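Local coordinates for periplasmic divalent cation tolerance protein (Xylella fastidiosa, PDB 2NUH) that is a CutA-family protein of uncertain function, perhaps concerned with divalent-cation tolerance and possibly able to bind copper ions, at residues L7-C12 with E55-I60; A31-Q36 with L59-A64. All blocks are in the same frame, centred on the assembly; numbering follows the deposited sequence.

Contact 1 of 2, residues L7-C12 with E55-I60; sequences LIFSTC and EIQLLI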
loop_
_atom_site.group_PDB
_atom_site.type_symbol
_atom_site.label_atom_id
_atom_site.label_comp_id
_atom_site.label_asym_id
_atom_site.label_seq_id
_atom_site.Cartn_x
_atom_site.Cartn_y
_atom_site.Cartn_z
ATOM N N LEU A 7 1.946 -7.521 3.357
ATOM C CA LEU A 7 0.834 -6.822 2.760
ATOM C C LEU A 7 0.777 -5.479 3.454
ATOM O O LEU A 7 0.635 -5.421 4.675
ATOM C CB LEU A 7 -0.459 -7.597 3.027
ATOM C CG LEU A 7 -1.805 -7.163 2.453
ATOM C CD1 LEU A 7 -1.741 -6.943 0.960
ATOM C CD2 LEU A 7 -2.827 -8.223 2.781
ATOM N N ILE A 8 0.902 -4.405 2.688
ATOM C CA ILE A 8 0.810 -3.071 3.268
ATOM C C ILE A 8 -0.525 -2.476 2.912
ATOM O O ILE A 8 -0.905 -2.473 1.750
ATOM C CB ILE A 8 1.913 -2.144 2.735
ATOM C CG1 ILE A 8 3.287 -2.747 3.029
ATOM C CG2 ILE A 8 1.788 -0.749 3.348
ATOM C CD1 ILE A 8 4.412 -2.023 2.318
ATOM N N PHE A 9 -1.216 -1.981 3.933
ATOM C CA PHE A 9 -2.467 -1.273 3.758
ATOM C C PHE A 9 -2.186 0.206 3.761
ATOM O O PHE A 9 -1.484 0.710 4.624
ATOM C CB PHE A 9 -3.423 -1.601 4.901
ATOM C CG PHE A 9 -3.869 -3.025 4.924
ATOM C CD1 PHE A 9 -5.143 -3.371 4.498
ATOM C CD2 PHE A 9 -3.025 -4.022 5.382
ATOM C CE1 PHE A 9 -5.559 -4.702 4.521
ATOM C CE2 PHE A 9 -3.433 -5.344 5.415
ATOM C CZ PHE A 9 -4.701 -5.679 4.969
ATOM N N SER A 10 -2.754 0.900 2.789
ATOM C CA SER A 10 -2.740 2.348 2.779
ATOM C C SER A 10 -4.048 2.798 2.181
ATOM O O SER A 10 -4.787 1.985 1.646
ATOM C CB SER A 10 -1.582 2.875 1.936
ATOM O OG SER A 10 -1.485 4.280 2.066
ATOM N N THR A 11 -4.355 4.077 2.284
ATOM C CA THR A 11 -5.495 4.612 1.570
ATOM C C THR A 11 -5.061 5.870 0.876
ATOM O O THR A 11 -4.095 6.509 1.299
ATOM C CB THR A 11 -6.669 4.958 2.490
ATOM O OG1 THR A 11 -6.253 5.937 3.442
ATOM C CG2 THR A 11 -7.167 3.745 3.217
ATOM N N CYS A 12 -5.754 6.223 -0.189
ATOM C CA CYS A 12 -5.505 7.507 -0.827
ATOM C C CYS A 12 -6.821 8.137 -1.168
ATOM O O CYS A 12 -7.841 7.462 -1.225
ATOM C CB CYS A 12 -4.673 7.429 -2.103
ATOM S SG CYS A 12 -5.081 6.075 -3.144
ATOM N N GLU A 55 -12.210 7.398 0.014
ATOM C CA GLU A 55 -10.855 6.964 -0.245
ATOM C C GLU A 55 -10.829 5.764 -1.161
ATOM O O GLU A 55 -11.854 5.161 -1.460
ATOM C CB GLU A 55 -10.164 6.595 1.065
ATOM C CG GLU A 55 -9.988 7.748 2.010
ATOM C CD GLU A 55 -8.963 7.442 3.055
ATOM O OE1 GLU A 55 -9.204 6.549 3.886
ATOM O OE2 GLU A 55 -7.879 8.047 3.021
ATOM N N ILE A 56 -9.627 5.448 -1.613
ATOM C CA ILE A 56 -9.324 4.190 -2.267
ATOM C C ILE A 56 -8.445 3.436 -1.300
ATOM O O ILE A 56 -7.479 3.993 -0.783
ATOM C CB ILE A 56 -8.519 4.427 -3.548
ATOM C CG1 ILE A 56 -9.201 5.484 -4.431
ATOM C CG2 ILE A 56 -8.239 3.109 -4.293
ATOM C CD1 ILE A 56 -10.549 5.088 -4.927
ATOM N N GLN A 57 -8.786 2.181 -1.032
ATOM C CA GLN A 57 -7.967 1.352 -0.183
ATOM C C GLN A 57 -6.912 0.684 -1.031
ATOM O O GLN A 57 -7.218 0.154 -2.099
ATOM C CB GLN A 57 -8.837 0.304 0.522
ATOM C CG GLN A 57 -8.043 -0.679 1.366
ATOM C CD GLN A 57 -7.522 -0.058 2.627
ATOM O OE1 GLN A 57 -6.319 -0.123 2.928
ATOM N NE2 GLN A 57 -8.407 0.559 3.367
ATOM N N LEU A 58 -5.669 0.719 -0.564
ATOM C CA LEU A 58 -4.593 0.045 -1.259
ATOM C C LEU A 58 -4.146 -1.161 -0.482
ATOM O O LEU A 58 -4.097 -1.142 0.753
ATOM C CB LEU A 58 -3.386 0.965 -1.445
ATOM C CG LEU A 58 -3.606 2.269 -2.201
ATOM C CD1 LEU A 58 -2.254 2.944 -2.279
ATOM C CD2 LEU A 58 -4.141 2.017 -3.589
ATOM N N LEU A 59 -3.837 -2.209 -1.230
ATOM C CA LEU A 59 -3.231 -3.410 -0.691
ATOM C C LEU A 59 -1.972 -3.611 -1.492
ATOM O O LEU A 59 -2.016 -3.943 -2.671
ATOM C CB LEU A 59 -4.139 -4.633 -0.855
ATOM C CG LEU A 59 -5.451 -4.700 -0.092
ATOM C CD1 LEU A 59 -6.204 -5.929 -0.530
ATOM C CD2 LEU A 59 -5.193 -4.768 1.386
ATOM N N ILE A 60 -0.848 -3.384 -0.841
ATOM C CA ILE A 60 0.438 -3.395 -1.509
ATOM C C ILE A 60 1.144 -4.672 -1.138
ATOM O O ILE A 60 1.324 -4.954 0.038
ATOM C CB ILE A 60 1.259 -2.198 -1.050
ATOM C CG1 ILE A 60 0.561 -0.920 -1.481
ATOM C CG2 ILE A 60 2.648 -2.236 -1.645
ATOM C CD1 ILE A 60 0.924 0.275 -0.632
#
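Cys12 and Ile56 face each other as an antiparallel hydrogen-bonded pair, tied by Ile56 N to Cys12 O at 2.7 Å and by the return bond from Cys12 N to Ile56 O. In the conformer given here, one of two modelled, SG of Cys12 rests on Ile56 CB at 3.8 Å. A small, weakly polar thiol suits this place, because helix 15-27 packs closely over it with Ser17 and Ala18. At the other end Ile60 pairs with Ile8. Their CB atoms meet at 3.8 Å, and beta-branched chains fit the extended backbone; Ile8 packs under Ala70 and Ile71 of helix 67-77, while Ile60 leans on Ala31 and Val34. These two strands lie in the sheet of the ferredoxin-like fold of CutA proteins, in which helices 15-27 and 67-77 pack on the face bearing Ile8, Ser10 and Cys12. Thr11 points to the other face. With OG1 between its backbone N and carbonyl carbon (chi1 60°), it donates to Glu55 OE2 at 2.7 Å from above the carboxylate plane. Threonine suits both neighbours, since its methyl CG2 lies against the Gln57 side chain. Ser42 OG bonds to Glu55 OE1 and Tyr80 OH to OE2, so that both oxygens of the buried carboxylate have hydrogen-bond partners. On the same face Leu7, with CG anti to its backbone N (chi1 -176°), brings CD1 to within 3.8 Å of Leu59 CB.

Contact 2 of 2, residues A31-Q36 with L59-A64; sequences AACVTQ and LIKTNA
Leu59 O is gripped by two donors, Thr35 N at 2.8 Å and Lys61 NZ at 3.2 Å, which come from opposite faces of its carbonyl plane. Here strand 33-38 is added antiparallel to strand 50-63 in the sheet of the ferredoxin-like fold. The hydrogen bond from Thr35 N is nearly straight (171° at the hydrogen), whereas the ammonium sits well above the plane. Lysine suits the place because its long chain can fold back along its own strand: bends at chi2 and chi3 turn the ammonium toward Leu59 and across to the neighbouring strand. There NZ also donates to Thr35 OG1 at 2.7 Å, and in one of its two conformers Cys33 brings SG to 3.7 Å from Lys61 CE. On the reverse face Val34 and Ile60 run side by side, pointing the same way, with both valine methyls against Ile60 CG1; Ser22 of helix 15-27 touches Val34 there. At Ala32, N still reaches Lys61 O, with an angle of 144° at the hydrogen. A methyl group is small enough to let the chains stay close here: Ala31 CB lies 3.5 Å from Ile60 CG2.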
loop_
_atom_site.group_PDB
_atom_site.type_symbol
_atom_site.label_atom_id
_atom_site.label_comp_id
_atom_site.label_asym_id
_atom_site.label_seq_id
_atom_site.Cartn_x
_atom_site.Cartn_y
_atom_site.Cartn_z
ATOM N N ALA A 31 7.183 -2.943 -4.860
ATOM C CA ALA A 31 6.069 -3.835 -4.598
ATOM C C ALA A 31 5.872 -4.652 -5.851
ATOM O O ALA A 31 6.132 -4.168 -6.945
ATOM C CB ALA A 31 4.820 -3.039 -4.288
ATOM N N ALA A 32 5.439 -5.901 -5.694
ATOM C CA ALA A 32 5.175 -6.736 -6.853
ATOM C C ALA A 32 3.822 -6.396 -7.454
ATOM O O ALA A 32 3.597 -6.560 -8.634
ATOM C CB ALA A 32 5.205 -8.168 -6.472
ATOM N N CYS A 33 2.905 -5.937 -6.620
ATOM C CA CYS A 33 1.588 -5.599 -7.115
ATOM C C CYS A 33 0.910 -4.727 -6.096
ATOM O O CYS A 33 1.224 -4.769 -4.910
ATOM C CB CYS A 33 0.779 -6.866 -7.448
ATOM S SG CYS A 33 -1.046 -6.790 -7.396
ATOM N N VAL A 34 -0.001 -3.901 -6.582
ATOM C CA VAL A 34 -0.803 -3.082 -5.693
ATOM C C VAL A 34 -2.236 -3.196 -6.137
ATOM O O VAL A 34 -2.535 -3.016 -7.326
ATOM C CB VAL A 34 -0.385 -1.607 -5.739
ATOM C CG1 VAL A 34 -1.308 -0.782 -4.857
ATOM C CG2 VAL A 34 1.064 -1.447 -5.289
ATOM N N THR A 35 -3.122 -3.527 -5.199
ATOM C CA THR A 35 -4.533 -3.598 -5.499
ATOM C C THR A 35 -5.241 -2.416 -4.884
ATOM O O THR A 35 -5.016 -2.077 -3.724
ATOM C CB THR A 35 -5.113 -4.906 -4.965
ATOM O OG1 THR A 35 -4.437 -5.989 -5.616
ATOM C CG2 THR A 35 -6.610 -5.013 -5.229
ATOM N N GLN A 36 -6.099 -1.795 -5.677
ATOM C CA GLN A 36 -6.902 -0.683 -5.226
ATOM C C GLN A 36 -8.314 -1.162 -5.077
ATOM O O GLN A 36 -8.836 -1.860 -5.953
ATOM C CB GLN A 36 -6.979 0.380 -6.299
ATOM C CG GLN A 36 -5.735 0.982 -6.787
ATOM C CD GLN A 36 -5.995 1.692 -8.096
ATOM O OE1 GLN A 36 -6.991 2.423 -8.256
ATOM N NE2 GLN A 36 -5.125 1.457 -9.053
ATOM N N LEU A 59 -3.837 -2.209 -1.230
ATOM C CA LEU A 59 -3.231 -3.410 -0.691
ATOM C C LEU A 59 -1.972 -3.611 -1.492
ATOM O O LEU A 59 -2.016 -3.943 -2.671
ATOM C CB LEU A 59 -4.139 -4.633 -0.855
ATOM C CG LEU A 59 -5.451 -4.700 -0.092
ATOM C CD1 LEU A 59 -6.204 -5.929 -0.530
ATOM C CD2 LEU A 59 -5.193 -4.768 1.386
ATOM N N ILE A 60 -0.848 -3.384 -0.841
ATOM C CA ILE A 60 0.438 -3.395 -1.509
ATOM C C ILE A 60 1.144 -4.672 -1.138
ATOM O O ILE A 60 1.324 -4.954 0.038
ATOM C CB ILE A 60 1.259 -2.198 -1.050
ATOM C CG1 ILE A 60 0.561 -0.920 -1.481
ATOM C CG2 ILE A 60 2.648 -2.236 -1.645
ATOM C CD1 ILE A 60 0.924 0.275 -0.632
ATOM N N LYS A 61 1.554 -5.447 -2.137
ATOM C CA LYS A 61 2.214 -6.716 -1.866
ATOM C C LYS A 61 3.701 -6.536 -2.089
ATOM O O LYS A 61 4.137 -6.171 -3.166
ATOM C CB LYS A 61 1.682 -7.809 -2.789
ATOM C CG LYS A 61 0.441 -8.536 -2.284
ATOM C CD LYS A 61 -0.822 -7.730 -2.439
ATOM C CE LYS A 61 -1.333 -7.755 -3.862
ATOM N NZ LYS A 61 -2.486 -6.846 -4.014
ATOM N N THR A 62 4.486 -6.805 -1.064
ATOM C CA THR A 62 5.909 -6.592 -1.165
ATOM C C THR A 62 6.591 -7.624 -0.288
ATOM O O THR A 62 5.959 -8.578 0.136
ATOM C CB THR A 62 6.274 -5.132 -0.798
ATOM O OG1 THR A 62 7.663 -4.896 -1.071
ATOM C CG2 THR A 62 5.952 -4.811 0.647
ATOM N N ASN A 63 7.875 -7.453 -0.030
ATOM C CA ASN A 63 8.554 -8.344 0.887
ATOM C C ASN A 63 9.293 -7.570 1.953
ATOM O O ASN A 63 9.361 -6.344 1.900
ATOM C CB ASN A 63 9.467 -9.332 0.139
ATOM C CG ASN A 63 10.616 -8.659 -0.574
ATOM O OD1 ASN A 63 10.882 -7.481 -0.358
ATOM N ND2 ASN A 63 11.308 -9.404 -1.431
ATOM N N ALA A 64 9.851 -8.288 2.916
ATOM C CA ALA A 64 10.439 -7.678 4.087
ATOM C C ALA A 64 11.497 -6.677 3.694
ATOM O O ALA A 64 11.564 -5.598 4.266
ATOM C CB ALA A 64 11.050 -8.744 4.995
#

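Overall arrangement
Contacts 1 and 2 are neighbouring seams of one antiparallel sheet, their centres about 9 Å apart. Strand 50-63 lies between strands 5-12 and 33-38, so Leu59 and Ile60 serve both: Leu59 turns its N and O to Thr35, and the next residue, Ile60, turns both of its own to Ile8. Side chains join the seams as well: Leu7 CD1 packs on Lys61 CD at 3.6 Å, and Ile8 CD1 meets Thr62 CG2 at the same distance. Toward the far end, Gln36 CB touches Ile56 CG2, also at 3.6 Å, and Gln36 CG approaches Leu58 CD2. Contact 1 is the more deeply buried, whereas contact 2 is only partly so. No metal or ligand site is defined by either contact.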